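Local coordinates for penicillin-binding protein 2B (Streptococcus pneumoniae, PDB 2WAD) that probably cross-links the peptide stems of neighbouring glycan strands in cell-wall peptidoglycan, as a penicillin-binding transpeptidase of the machinery for peripheral wall synthesis, at residues V610-K615 with A634-P639; P643-A648 with D668-Y673; Q411-Q416 with Q458-N463. One frame throughout, in Å; residues are numbered along the deposited sequence.

Contact 1 of 3, residues V610-K615 with A634-P639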
ATOM      1  N   VAL A 610      -7.620  23.738  18.969  1.00 45.00           N
ATOM      2  CA  VAL A 610      -9.039  23.440  18.769  1.00 43.24           C
ATOM      3  C   VAL A 610      -9.438  22.431  19.835  1.00 41.96           C
ATOM      4  O   VAL A 610      -8.574  21.768  20.414  1.00 41.63           O
ATOM      5  CB  VAL A 610      -9.340  22.774  17.385  1.00 47.64           C
ATOM      6  CG1 VAL A 610      -9.301  23.798  16.254  1.00 45.89           C
ATOM      7  CG2 VAL A 610      -8.407  21.594  17.131  1.00 42.50           C
ATOM      8  N   SER A 611     -10.740  22.322  20.082  1.00 38.96           N
ATOM      9  CA  SER A 611     -11.279  21.342  21.011  1.00 38.88           C
ATOM     10  C   SER A 611     -11.051  19.919  20.488  1.00 39.28           C
ATOM     11  O   SER A 611     -11.472  19.582  19.387  1.00 41.16           O
ATOM     12  CB  SER A 611     -12.770  21.593  21.207  1.00 38.69           C
ATOM     13  OG  SER A 611     -13.333  20.584  22.032  1.00 43.13           O
ATOM     14  N   ILE A 612     -10.392  19.101  21.300  1.00 39.06           N
ATOM     15  CA  ILE A 612      -9.981  17.746  20.970  1.00 36.12           C
ATOM     16  C   ILE A 612     -10.724  16.747  21.861  1.00 37.74           C
ATOM     17  O   ILE A 612     -10.827  16.950  23.083  1.00 35.68           O
ATOM     18  CB  ILE A 612      -8.454  17.582  21.190  1.00 33.36           C
ATOM     19  CG1 ILE A 612      -7.699  18.502  20.227  1.00 31.24           C
ATOM     20  CG2 ILE A 612      -8.050  16.130  20.969  1.00 33.14           C
ATOM     21  CD1 ILE A 612      -6.226  18.403  20.285  1.00 31.93           C
ATOM     22  N   SER A 613     -11.255  15.696  21.235  1.00 36.75           N
ATOM     23  CA  SER A 613     -11.845  14.555  21.935  1.00 36.63           C
ATOM     24  C   SER A 613     -11.001  13.315  21.625  1.00 36.44           C
ATOM     25  O   SER A 613     -10.413  13.205  20.548  1.00 40.22           O
ATOM     26  CB  SER A 613     -13.282  14.352  21.458  1.00 37.31           C
ATOM     27  OG  SER A 613     -14.074  15.504  21.704  1.00 42.58           O
ATOM     28  N   GLY A 614     -10.889  12.382  22.558  1.00 34.29           N
ATOM     29  CA  GLY A 614     -10.033  11.244  22.285  1.00 36.14           C
ATOM     30  C   GLY A 614     -10.101  10.164  23.343  1.00 35.87           C
ATOM     31  O   GLY A 614     -10.990  10.179  24.205  1.00 34.30           O
ATOM     32  N   LYS A 615      -9.134   9.247  23.297  1.00 33.58           N
ATOM     33  CA  LYS A 615      -9.096   8.127  24.252  1.00 36.60           C
ATOM     34  C   LYS A 615      -7.646   7.642  24.327  1.00 36.83           C
ATOM     35  O   LYS A 615      -6.970   7.542  23.311  1.00 38.64           O
ATOM     36  CB  LYS A 615     -10.041   7.005  23.772  1.00 35.73           C
ATOM     37  CG  LYS A 615     -10.110   5.757  24.643  1.00 38.33           C
ATOM     38  CD  LYS A 615     -10.791   6.072  25.966  1.00 28.82           C
ATOM     39  CE  LYS A 615     -10.703   4.915  26.956  1.00 33.66           C
ATOM     40  NZ  LYS A 615      -9.305   4.710  27.503  1.00 35.87           N
ATOM     41  N   ALA A 634      -2.927   6.175  21.440  1.00 32.69           N
ATOM     42  CA  ALA A 634      -3.941   7.216  21.633  1.00 32.77           C
ATOM     43  C   ALA A 634      -4.707   7.389  20.324  1.00 32.73           C
ATOM     44  O   ALA A 634      -4.131   7.254  19.261  1.00 30.93           O
ATOM     45  CB  ALA A 634      -3.276   8.555  22.031  1.00 29.17           C
ATOM     46  N   VAL A 635      -6.000   7.692  20.412  1.00 33.36           N
ATOM     47  CA  VAL A 635      -6.797   8.091  19.252  1.00 33.22           C
ATOM     48  C   VAL A 635      -7.506   9.408  19.602  1.00 34.70           C
ATOM     49  O   VAL A 635      -7.810   9.650  20.761  1.00 35.13           O
ATOM     50  CB  VAL A 635      -7.838   6.990  18.857  1.00 35.49           C
ATOM     51  CG1 VAL A 635      -7.148   5.703  18.448  1.00 25.06           C
ATOM     52  CG2 VAL A 635      -8.809   6.693  19.998  1.00 32.18           C
ATOM     53  N   ALA A 636      -7.760  10.264  18.617  1.00 33.08           N
ATOM     54  CA  ALA A 636      -8.367  11.570  18.861  1.00 34.20           C
ATOM     55  C   ALA A 636      -9.041  12.085  17.593  1.00 31.16           C
ATOM     56  O   ALA A 636      -8.660  11.700  16.490  1.00 31.31           O
ATOM     57  CB  ALA A 636      -7.278  12.585  19.306  1.00 34.33           C
ATOM     58  N   TYR A 637     -10.005  12.988  17.741  1.00 32.57           N
ATOM     59  CA  TYR A 637     -10.492  13.780  16.607  1.00 30.88           C
ATOM     60  C   TYR A 637     -10.777  15.225  17.018  1.00 33.11           C
ATOM     61  O   TYR A 637     -10.804  15.541  18.212  1.00 33.85           O
ATOM     62  CB  TYR A 637     -11.735  13.150  15.977  1.00 32.22           C
ATOM     63  CG  TYR A 637     -12.898  12.975  16.932  1.00 33.57           C
ATOM     64  CD1 TYR A 637     -13.776  14.019  17.209  1.00 33.70           C
ATOM     65  CD2 TYR A 637     -13.096  11.761  17.593  1.00 40.53           C
ATOM     66  CE1 TYR A 637     -14.841  13.846  18.114  1.00 32.18           C
ATOM     67  CE2 TYR A 637     -14.162  11.573  18.462  1.00 41.39           C
ATOM     68  CZ  TYR A 637     -15.018  12.625  18.734  1.00 41.12           C
ATOM     69  OH  TYR A 637     -16.051  12.416  19.631  1.00 42.44           O
ATOM     70  N   ALA A 638     -10.991  16.091  16.029  1.00 32.94           N
ATOM     71  CA  ALA A 638     -11.132  17.529  16.247  1.00 37.10           C
ATOM     72  C   ALA A 638     -11.512  18.222  14.943  1.00 37.25           C
ATOM     73  O   ALA A 638     -11.199  17.745  13.857  1.00 34.94           O
ATOM     74  CB  ALA A 638      -9.808  18.137  16.780  1.00 37.08           C
ATOM     75  N   PRO A 639     -12.175  19.380  15.042  1.00 39.74           N
ATOM     76  CA  PRO A 639     -12.645  19.858  16.333  1.00 38.44           C
ATOM     77  C   PRO A 639     -13.837  19.064  16.856  1.00 41.05           C
ATOM     78  O   PRO A 639     -14.599  18.477  16.081  1.00 42.78           O
ATOM     79  CB  PRO A 639     -13.027  21.319  16.069  1.00 39.12           C
ATOM     80  CG  PRO A 639     -12.804  21.587  14.627  1.00 36.86           C
ATOM     81  CD  PRO A 639     -12.067  20.435  14.017  1.00 37.57           C
TER
HETATM   82  O   HOH W   1     -16.697  14.329  21.469  1.00 38.67           O
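Chi1 of Y637 (58°) sets CG between the backbone N and the carbonyl carbon, and the ring carried from there passes S613. S613 CB sits over one ring face, offset toward the rim, 3.7 Å from Y637 CZ. This is a CH-pi contact. The first torsion of S613 (chi1 -59°) puts OG anti to the carbonyl carbon, where it meets a water and T640 OG1, both hydrogen-bonded to it. The water bridges S613 OG, at 2.9 Å, and Y637 OH, at 2.7 Å.

The backbones are antiparallel. S613 and Y637 form a hydrogen-bonded pair, with Y637 N to S613 O at 2.8 Å. K615 and V635 form another, with K615 N to V635 O at 2.9 Å. G614 and A636 form the non-hydrogen-bonded pair between them, their CA atoms only 3.8 Å apart. G614 has no side chain, and the strands can close up there. Before strand 613-616 begins, V610 CG2 touches A638 CB. A cis peptide precedes P639, whose CA approaches S611 O at 3.3 Å.

K615 fits the lysine of the K(T/S)G motif on the edge strand of the transpeptidase sheet. Its NZ bonds S443 OG, and its side chain lies about 4 Å from that of S386, the inferred acyl-ester serine. The backbone pairing is consistent with holding this lysine near S386.

Contact 2 of 3, residues P643-A648 with D668-Y673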
ATOM      1  N   PRO A 643     -15.896  17.433  13.204  1.00 43.04           N
ATOM      2  CA  PRO A 643     -14.575  16.855  13.066  1.00 40.22           C
ATOM      3  C   PRO A 643     -13.978  16.926  11.661  1.00 40.73           C
ATOM      4  O   PRO A 643     -14.612  16.562  10.660  1.00 40.17           O
ATOM      5  CB  PRO A 643     -14.774  15.418  13.541  1.00 40.99           C
ATOM      6  CG  PRO A 643     -15.964  15.487  14.480  1.00 43.32           C
ATOM      7  CD  PRO A 643     -16.859  16.480  13.790  1.00 42.62           C
ATOM      8  N   GLN A 644     -12.726  17.360  11.588  1.00 39.02           N
ATOM      9  CA  GLN A 644     -12.073  17.500  10.290  1.00 39.07           C
ATOM     10  C   GLN A 644     -10.775  16.705  10.224  1.00 37.43           C
ATOM     11  O   GLN A 644     -10.163  16.544   9.167  1.00 38.52           O
ATOM     12  CB  GLN A 644     -11.857  18.983   9.983  1.00 39.46           C
ATOM     13  CG  GLN A 644     -13.133  19.645   9.458  1.00 40.63           C
ATOM     14  CD  GLN A 644     -13.146  21.141   9.722  1.00 52.28           C
ATOM     15  OE1 GLN A 644     -12.304  21.880   9.199  1.00 47.97           O
ATOM     16  NE2 GLN A 644     -14.087  21.594  10.558  1.00 45.20           N
ATOM     17  N   ILE A 645     -10.374  16.171  11.369  1.00 36.10           N
ATOM     18  CA  ILE A 645      -9.234  15.259  11.428  1.00 34.00           C
ATOM     19  C   ILE A 645      -9.465  14.212  12.526  1.00 33.25           C
ATOM     20  O   ILE A 645      -9.967  14.514  13.614  1.00 35.86           O
ATOM     21  CB  ILE A 645      -7.911  16.037  11.671  1.00 31.54           C
ATOM     22  CG1 ILE A 645      -6.726  15.082  11.749  1.00 30.73           C
ATOM     23  CG2 ILE A 645      -8.007  16.855  12.967  1.00 34.99           C
ATOM     24  CD1 ILE A 645      -5.342  15.728  11.650  1.00 26.93           C
ATOM     25  N   ALA A 646      -9.078  12.975  12.242  1.00 33.06           N
ATOM     26  CA  ALA A 646      -9.088  11.890  13.230  1.00 30.40           C
ATOM     27  C   ALA A 646      -7.699  11.290  13.165  1.00 29.82           C
ATOM     28  O   ALA A 646      -7.185  11.131  12.062  1.00 30.52           O
ATOM     29  CB  ALA A 646     -10.104  10.845  12.822  1.00 30.10           C
ATOM     30  N   VAL A 647      -7.094  10.968  14.306  1.00 30.18           N
ATOM     31  CA  VAL A 647      -5.707  10.519  14.310  1.00 30.58           C
ATOM     32  C   VAL A 647      -5.507   9.325  15.247  1.00 32.07           C
ATOM     33  O   VAL A 647      -6.120   9.281  16.305  1.00 34.51           O
ATOM     34  CB  VAL A 647      -4.744  11.667  14.693  1.00 32.26           C
ATOM     35  CG1 VAL A 647      -5.018  12.146  16.125  1.00 37.89           C
ATOM     36  CG2 VAL A 647      -3.277  11.202  14.566  1.00 30.37           C
ATOM     37  N   ALA A 648      -4.653   8.370  14.857  1.00 31.88           N
ATOM     38  CA  ALA A 648      -4.238   7.276  15.709  1.00 31.35           C
ATOM     39  C   ALA A 648      -2.741   7.306  15.889  1.00 32.32           C
ATOM     40  O   ALA A 648      -1.984   7.435  14.927  1.00 33.38           O
ATOM     41  CB  ALA A 648      -4.593   5.913  15.098  1.00 33.18           C
ATOM     42  N   ASP A 668      -0.310  17.199  19.139  1.00 31.76           N
ATOM     43  CA  ASP A 668       0.612  18.022  18.373  1.00 34.34           C
ATOM     44  C   ASP A 668       0.419  17.780  16.878  1.00 36.18           C
ATOM     45  O   ASP A 668       0.706  18.677  16.081  1.00 36.19           O
ATOM     46  CB  ASP A 668       2.063  17.720  18.728  1.00 32.95           C
ATOM     47  CG  ASP A 668       2.479  18.278  20.078  1.00 36.38           C
ATOM     48  OD1 ASP A 668       3.611  17.967  20.487  1.00 39.31           O
ATOM     49  OD2 ASP A 668       1.700  18.984  20.746  1.00 39.72           O
ATOM     50  N   ILE A 669       0.008  16.572  16.496  1.00 33.37           N
ATOM     51  CA  ILE A 669      -0.348  16.336  15.097  1.00 35.52           C
ATOM     52  C   ILE A 669      -1.602  17.119  14.736  1.00 35.76           C
ATOM     53  O   ILE A 669      -1.694  17.678  13.643  1.00 35.48           O
ATOM     54  CB  ILE A 669      -0.550  14.843  14.738  1.00 35.15           C
ATOM     55  CG1 ILE A 669       0.783  14.089  14.787  1.00 33.26           C
ATOM     56  CG2 ILE A 669      -1.171  14.696  13.336  1.00 32.99           C
ATOM     57  CD1 ILE A 669       0.645  12.560  14.887  1.00 32.63           C
ATOM     58  N   ILE A 670      -2.572  17.151  15.645  1.00 36.58           N
ATOM     59  CA  ILE A 670      -3.778  17.927  15.387  1.00 35.09           C
ATOM     60  C   ILE A 670      -3.459  19.420  15.256  1.00 37.76           C
ATOM     61  O   ILE A 670      -3.957  20.078  14.335  1.00 36.31           O
ATOM     62  CB  ILE A 670      -4.908  17.608  16.401  1.00 36.24           C
ATOM     63  CG1 ILE A 670      -5.403  16.174  16.144  1.00 37.79           C
ATOM     64  CG2 ILE A 670      -6.101  18.578  16.268  1.00 29.89           C
ATOM     65  CD1 ILE A 670      -6.511  15.721  17.035  1.00 39.54           C
ATOM     66  N   ASN A 671      -2.642  19.960  16.159  1.00 36.75           N
ATOM     67  CA  ASN A 671      -2.282  21.380  16.098  1.00 36.41           C
ATOM     68  C   ASN A 671      -1.514  21.628  14.804  1.00 38.05           C
ATOM     69  O   ASN A 671      -1.697  22.654  14.163  1.00 37.70           O
ATOM     70  CB  ASN A 671      -1.359  21.786  17.254  1.00 35.28           C
ATOM     71  CG  ASN A 671      -2.082  21.975  18.566  1.00 35.19           C
ATOM     72  OD1 ASN A 671      -3.293  22.155  18.598  1.00 35.71           O
ATOM     73  ND2 ASN A 671      -1.319  22.009  19.662  1.00 35.90           N
ATOM     74  N   LEU A 672      -0.635  20.705  14.420  1.00 40.39           N
ATOM     75  CA  LEU A 672       0.140  20.900  13.188  1.00 39.86           C
ATOM     76  C   LEU A 672      -0.802  21.048  12.010  1.00 41.92           C
ATOM     77  O   LEU A 672      -0.646  21.937  11.173  1.00 42.48           O
ATOM     78  CB  LEU A 672       1.130  19.768  12.938  1.00 38.10           C
ATOM     79  CG  LEU A 672       2.483  19.870  13.653  1.00 44.41           C
ATOM     80  CD1 LEU A 672       3.238  18.543  13.681  1.00 41.89           C
ATOM     81  CD2 LEU A 672       3.370  21.000  13.093  1.00 43.44           C
ATOM     82  N   TYR A 673      -1.808  20.181  11.967  1.00 41.37           N
ATOM     83  CA  TYR A 673      -2.800  20.230  10.899  1.00 41.36           C
ATOM     84  C   TYR A 673      -3.626  21.508  10.875  1.00 42.59           C
ATOM     85  O   TYR A 673      -3.895  22.053   9.798  1.00 41.29           O
ATOM     86  CB  TYR A 673      -3.757  19.043  10.986  1.00 40.36           C
ATOM     87  CG  TYR A 673      -4.641  18.951   9.766  1.00 38.04           C
ATOM     88  CD1 TYR A 673      -4.106  18.644   8.520  1.00 37.82           C
ATOM     89  CD2 TYR A 673      -6.006  19.192   9.852  1.00 32.81           C
ATOM     90  CE1 TYR A 673      -4.915  18.576   7.382  1.00 43.46           C
ATOM     91  CE2 TYR A 673      -6.820  19.092   8.739  1.00 38.73           C
ATOM     92  CZ  TYR A 673      -6.269  18.784   7.505  1.00 38.82           C
ATOM     93  OH  TYR A 673      -7.068  18.713   6.394  1.00 40.46           O
TER
HETATM   94  O   HOH W   2      -9.700  18.116   6.909  1.00 44.65           O
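I645 and Y673 make the nearest apolar contact. I645 CD1 lies 3.7 Å from Y673 CB, and the two side chains run past each other in opposite directions. I645 CG1 is anti to the backbone N (chi1 179°), which starts the chain toward the helix. The other branch, I645 CG2, meets I670 CG1 at 4.2 Å. V647 uses both methyls: CG1 touches I670 CD1 at 4.0 Å and CG2 touches I669 CD1 at 4.2 Å. I670 therefore packs against both strand residues.

A water links the backbone O of Q644 to Y673 OH. It donates to Q644 O at 2.8 Å and lies 2.7 Å from Y673 OH, also hydrogen-bonded. Q644 and I645 both face A638 in a classic beta bulge at the start of the strand. From I645 on, side chains alternate, with I645 and V647 toward the helix and A646 and A648 away from it.

Further out, the Y673 ring meets F316 edge-to-face, and I669 also touches F316. The short strand and helix axes pass 9.4 Å apart at 148°. Helix 661-676 packs on one face of the sheet, where I670 also reaches A636 and A638 of strand 634-638. Helix 314-334 flanks it, while A646 and A648 pack on helix 525-536 at the other face.

Contact 3 of 3, residues Q411-Q416 with Q458-N463. Unlike the reference sequence in segment 411-416: P412 (reference Ser).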
ATOM      1  N   GLN A 411     -15.363  -2.482  40.209  1.00 43.26           N
ATOM      2  CA  GLN A 411     -14.826  -3.346  41.264  1.00 43.82           C
ATOM      3  C   GLN A 411     -13.826  -4.283  40.590  1.00 43.89           C
ATOM      4  O   GLN A 411     -13.871  -4.462  39.364  1.00 42.16           O
ATOM      5  CB  GLN A 411     -15.965  -4.177  41.882  1.00 43.04           C
ATOM      6  CG  GLN A 411     -16.777  -4.901  40.803  1.00 41.79           C
ATOM      7  CD  GLN A 411     -18.063  -5.521  41.319  1.00 43.01           C
ATOM      8  OE1 GLN A 411     -18.085  -6.077  42.412  1.00 49.64           O
ATOM      9  NE2 GLN A 411     -19.141  -5.426  40.535  1.00 39.24           N
ATOM     10  N   PRO A 412     -12.913  -4.878  41.372  1.00 44.72           N
ATOM     11  CA  PRO A 412     -12.047  -5.886  40.762  1.00 43.94           C
ATOM     12  C   PRO A 412     -12.936  -7.017  40.251  1.00 42.77           C
ATOM     13  O   PRO A 412     -13.971  -7.272  40.843  1.00 43.10           O
ATOM     14  CB  PRO A 412     -11.170  -6.390  41.915  1.00 44.19           C
ATOM     15  CG  PRO A 412     -11.392  -5.428  43.077  1.00 48.29           C
ATOM     16  CD  PRO A 412     -12.692  -4.715  42.821  1.00 46.96           C
ATOM     17  N   ILE A 413     -12.544  -7.687  39.173  1.00 40.89           N
ATOM     18  CA  ILE A 413     -13.379  -8.711  38.591  1.00 41.58           C
ATOM     19  C   ILE A 413     -12.681 -10.012  38.904  1.00 41.50           C
ATOM     20  O   ILE A 413     -11.529 -10.191  38.540  1.00 44.20           O
ATOM     21  CB  ILE A 413     -13.474  -8.590  37.060  1.00 44.15           C
ATOM     22  CG1 ILE A 413     -14.049  -7.234  36.625  1.00 42.83           C
ATOM     23  CG2 ILE A 413     -14.151  -9.818  36.460  1.00 43.34           C
ATOM     24  CD1 ILE A 413     -15.288  -6.785  37.347  1.00 37.58           C
ATOM     25  N   VAL A 414     -13.374 -10.900  39.605  1.00 40.39           N
ATOM     26  CA  VAL A 414     -12.760 -12.129  40.096  1.00 41.39           C
ATOM     27  C   VAL A 414     -13.524 -13.356  39.610  1.00 40.66           C
ATOM     28  O   VAL A 414     -14.641 -13.613  40.066  1.00 42.16           O
ATOM     29  CB  VAL A 414     -12.682 -12.147  41.654  1.00 41.93           C
ATOM     30  CG1 VAL A 414     -11.896 -13.379  42.102  1.00 41.31           C
ATOM     31  CG2 VAL A 414     -11.982 -10.891  42.162  1.00 41.09           C
ATOM     32  N   PHE A 415     -12.931 -14.086  38.674  1.00 41.53           N
ATOM     33  CA  PHE A 415     -13.526 -15.303  38.129  1.00 43.42           C
ATOM     34  C   PHE A 415     -12.666 -16.457  38.644  1.00 44.08           C
ATOM     35  O   PHE A 415     -11.448 -16.293  38.737  1.00 40.79           O
ATOM     36  CB  PHE A 415     -13.386 -15.343  36.593  1.00 45.47           C
ATOM     37  CG  PHE A 415     -14.047 -14.202  35.851  1.00 45.72           C
ATOM     38  CD1 PHE A 415     -15.420 -13.991  35.920  1.00 40.20           C
ATOM     39  CD2 PHE A 415     -13.284 -13.372  35.037  1.00 41.94           C
ATOM     40  CE1 PHE A 415     -16.032 -12.947  35.220  1.00 42.76           C
ATOM     41  CE2 PHE A 415     -13.879 -12.337  34.323  1.00 43.65           C
ATOM     42  CZ  PHE A 415     -15.256 -12.123  34.395  1.00 42.63           C
ATOM     43  N   GLN A 416     -13.282 -17.609  38.924  1.00 43.99           N
ATOM     44  CA  GLN A 416     -12.547 -18.855  39.179  1.00 47.68           C
ATOM     45  C   GLN A 416     -11.571 -19.129  38.044  1.00 48.90           C
ATOM     46  O   GLN A 416     -11.938 -19.064  36.873  1.00 50.86           O
ATOM     47  CB  GLN A 416     -13.489 -20.068  39.289  1.00 46.54           C
ATOM     48  CG  GLN A 416     -14.497 -19.963  40.421  1.00 45.68           C
ATOM     49  CD  GLN A 416     -13.826 -19.901  41.781  1.00 47.54           C
ATOM     50  OE1 GLN A 416     -12.762 -20.494  41.967  1.00 40.42           O
ATOM     51  NE2 GLN A 416     -14.439 -19.188  42.738  1.00 37.25           N
ATOM     52  N   GLN A 458     -24.113 -13.872  30.687  1.00 50.21           N
ATOM     53  CA  GLN A 458     -23.978 -14.025  32.139  1.00 49.36           C
ATOM     54  C   GLN A 458     -23.889 -12.703  32.903  1.00 47.41           C
ATOM     55  O   GLN A 458     -23.561 -11.661  32.341  1.00 47.72           O
ATOM     56  CB  GLN A 458     -22.811 -14.962  32.464  1.00 49.49           C
ATOM     57  CG  GLN A 458     -23.064 -16.407  32.002  1.00 56.04           C
ATOM     58  CD  GLN A 458     -21.899 -17.349  32.239  1.00 62.05           C
ATOM     59  OE1 GLN A 458     -20.772 -16.921  32.462  1.00 73.46           O
ATOM     60  NE2 GLN A 458     -22.166 -18.646  32.190  1.00 71.97           N
ATOM     61  N   THR A 459     -24.179 -12.744  34.196  1.00 46.32           N
ATOM     62  CA  THR A 459     -24.152 -11.553  35.041  1.00 46.47           C
ATOM     63  C   THR A 459     -23.060 -11.730  36.086  1.00 44.26           C
ATOM     64  O   THR A 459     -22.969 -12.805  36.679  1.00 46.92           O
ATOM     65  CB  THR A 459     -25.522 -11.370  35.718  1.00 46.21           C
ATOM     66  OG1 THR A 459     -26.500 -11.154  34.697  1.00 54.36           O
ATOM     67  CG2 THR A 459     -25.552 -10.177  36.647  1.00 46.78           C
ATOM     68  N   TYR A 460     -22.239 -10.702  36.315  1.00 42.22           N
ATOM     69  CA  TYR A 460     -21.069 -10.856  37.183  1.00 43.11           C
ATOM     70  C   TYR A 460     -21.461 -11.013  38.643  1.00 41.85           C
ATOM     71  O   TYR A 460     -22.281 -10.241  39.151  1.00 43.18           O
ATOM     72  CB  TYR A 460     -20.039  -9.716  37.046  1.00 42.62           C
ATOM     73  CG  TYR A 460     -18.905  -9.816  38.065  1.00 42.90           C
ATOM     74  CD1 TYR A 460     -17.946 -10.829  37.982  1.00 45.45           C
ATOM     75  CD2 TYR A 460     -18.811  -8.925  39.128  1.00 40.37           C
ATOM     76  CE1 TYR A 460     -16.930 -10.933  38.910  1.00 38.61           C
ATOM     77  CE2 TYR A 460     -17.804  -9.026  40.064  1.00 39.99           C
ATOM     78  CZ  TYR A 460     -16.877 -10.033  39.952  1.00 37.02           C
ATOM     79  OH  TYR A 460     -15.845 -10.119  40.846  1.00 39.59           O
ATOM     80  N   GLN A 461     -20.887 -12.025  39.288  1.00 43.23           N
ATOM     81  CA  GLN A 461     -20.857 -12.144  40.744  1.00 46.76           C
ATOM     82  C   GLN A 461     -19.452 -12.605  41.110  1.00 45.30           C
ATOM     83  O   GLN A 461     -18.906 -13.492  40.453  1.00 47.37           O
ATOM     84  CB  GLN A 461     -21.861 -13.183  41.274  1.00 49.17           C
ATOM     85  CG  GLN A 461     -23.301 -13.064  40.790  1.00 56.76           C
ATOM     86  CD  GLN A 461     -23.998 -11.820  41.316  1.00 67.03           C
ATOM     87  OE1 GLN A 461     -23.637 -11.296  42.372  1.00 70.29           O
ATOM     88  NE2 GLN A 461     -25.000 -11.335  40.580  1.00 68.75           N
ATOM     89  N   PRO A 462     -18.870 -12.012  42.162  1.00 43.61           N
ATOM     90  CA  PRO A 462     -17.518 -12.373  42.566  1.00 42.01           C
ATOM     91  C   PRO A 462     -17.361 -13.886  42.720  1.00 44.35           C
ATOM     92  O   PRO A 462     -18.281 -14.547  43.203  1.00 45.26           O
ATOM     93  CB  PRO A 462     -17.346 -11.666  43.921  1.00 40.58           C
ATOM     94  CG  PRO A 462     -18.311 -10.526  43.906  1.00 41.45           C
ATOM     95  CD  PRO A 462     -19.496 -11.028  43.073  1.00 43.02           C
ATOM     96  N   ASN A 463     -16.220 -14.421  42.285  1.00 45.55           N
ATOM     97  CA  ASN A 463     -15.836 -15.802  42.542  1.00 47.28           C
ATOM     98  C   ASN A 463     -16.706 -16.793  41.767  1.00 49.02           C
ATOM     99  O   ASN A 463     -16.711 -17.988  42.056  1.00 50.06           O
ATOM    100  CB  ASN A 463     -15.876 -16.131  44.051  1.00 48.88           C
ATOM    101  CG  ASN A 463     -15.258 -15.041  44.926  1.00 46.42           C
ATOM    102  OD1 ASN A 463     -14.301 -14.365  44.545  1.00 49.23           O
ATOM    103  ND2 ASN A 463     -15.828 -14.853  46.102  1.00 46.53           N
TER
HETATM  104  O   HOH W   3     -15.530  -8.654  42.801  1.00 44.51           O
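V414 and Y460 anchor a surface contact between two irregular loops. Segment 411-416 follows strand 408-410, and segment 458-463 follows helix 445-455. Neither contains a regular helix or strand. Three hydrogen bonds join them, and two use the backbone of V414. V414 N donates to Y460 OH at 2.9 Å. V414 O accepts from N463 N at 2.8 Å, with the donor tilted out of the carbonyl plane.

Y460 is the main side chain here. Its CG is anti to the backbone N (chi1 174°), and the ring beyond it reaches in among residues 411-415. Q411 comes to the ring edge: Q411 CD is 3.7 Å from Y460 CE2, and OE1 lies in the ring plane. The amide plane stands 82° from the ring plane. I413 CG2 is 3.9 Å from Y460 CE1, while I413 CD1 lies over one face. F415 CE1 reaches the ring edge, 4.0 Å from Y460 CD1.

Both loops belong to the transpeptidase domain, and the contact lies away from the inferred catalytic serine S386. Helix 445-455 backs it, with I413 and F415 resting on V449 and Q411 on Q450. The F415 ring also meets F509 edge-to-face. P412 replaces the serine of the reference sequence. A water in the plane of the Y460 ring bridges P412 O, to which it donates at 2.9 Å, and Y460 OH.

At the far end, Q416 turns its amide back to N463. Q416 NE2 donates to N463 O at 2.7 Å in an almost straight bond (174°). N463 O lies in the amide plane of Q416, although NE2 is tilted from the carbonyl plane of N463. N463 OD1 sits beside V414 CG1 at 3.6 Å. V414, Q416 and N463 also touch a crystal neighbour.

Overall arrangement
From the N terminus, contact 3 comes first. It closes a 41-residue loop that includes strand 432-434 and helices 436-442 and 445-455. Contact 1 follows, closing 18 residues between two sheet strands. Contact 2 then closes 19 residues between strand 645-650 and helix 661-676. The three are in series, so none nests or crosses. Contacts 1 and 2 touch, with centres 7 Å apart. Strands 634-638 and 645-650 are sheet neighbours, and probable hydrogen bonds join A638 O to Q644 N and A636 O to V647 N. Contact 3 stands apart, its centre 33 Å from that of contact 1, at the surface of the same domain.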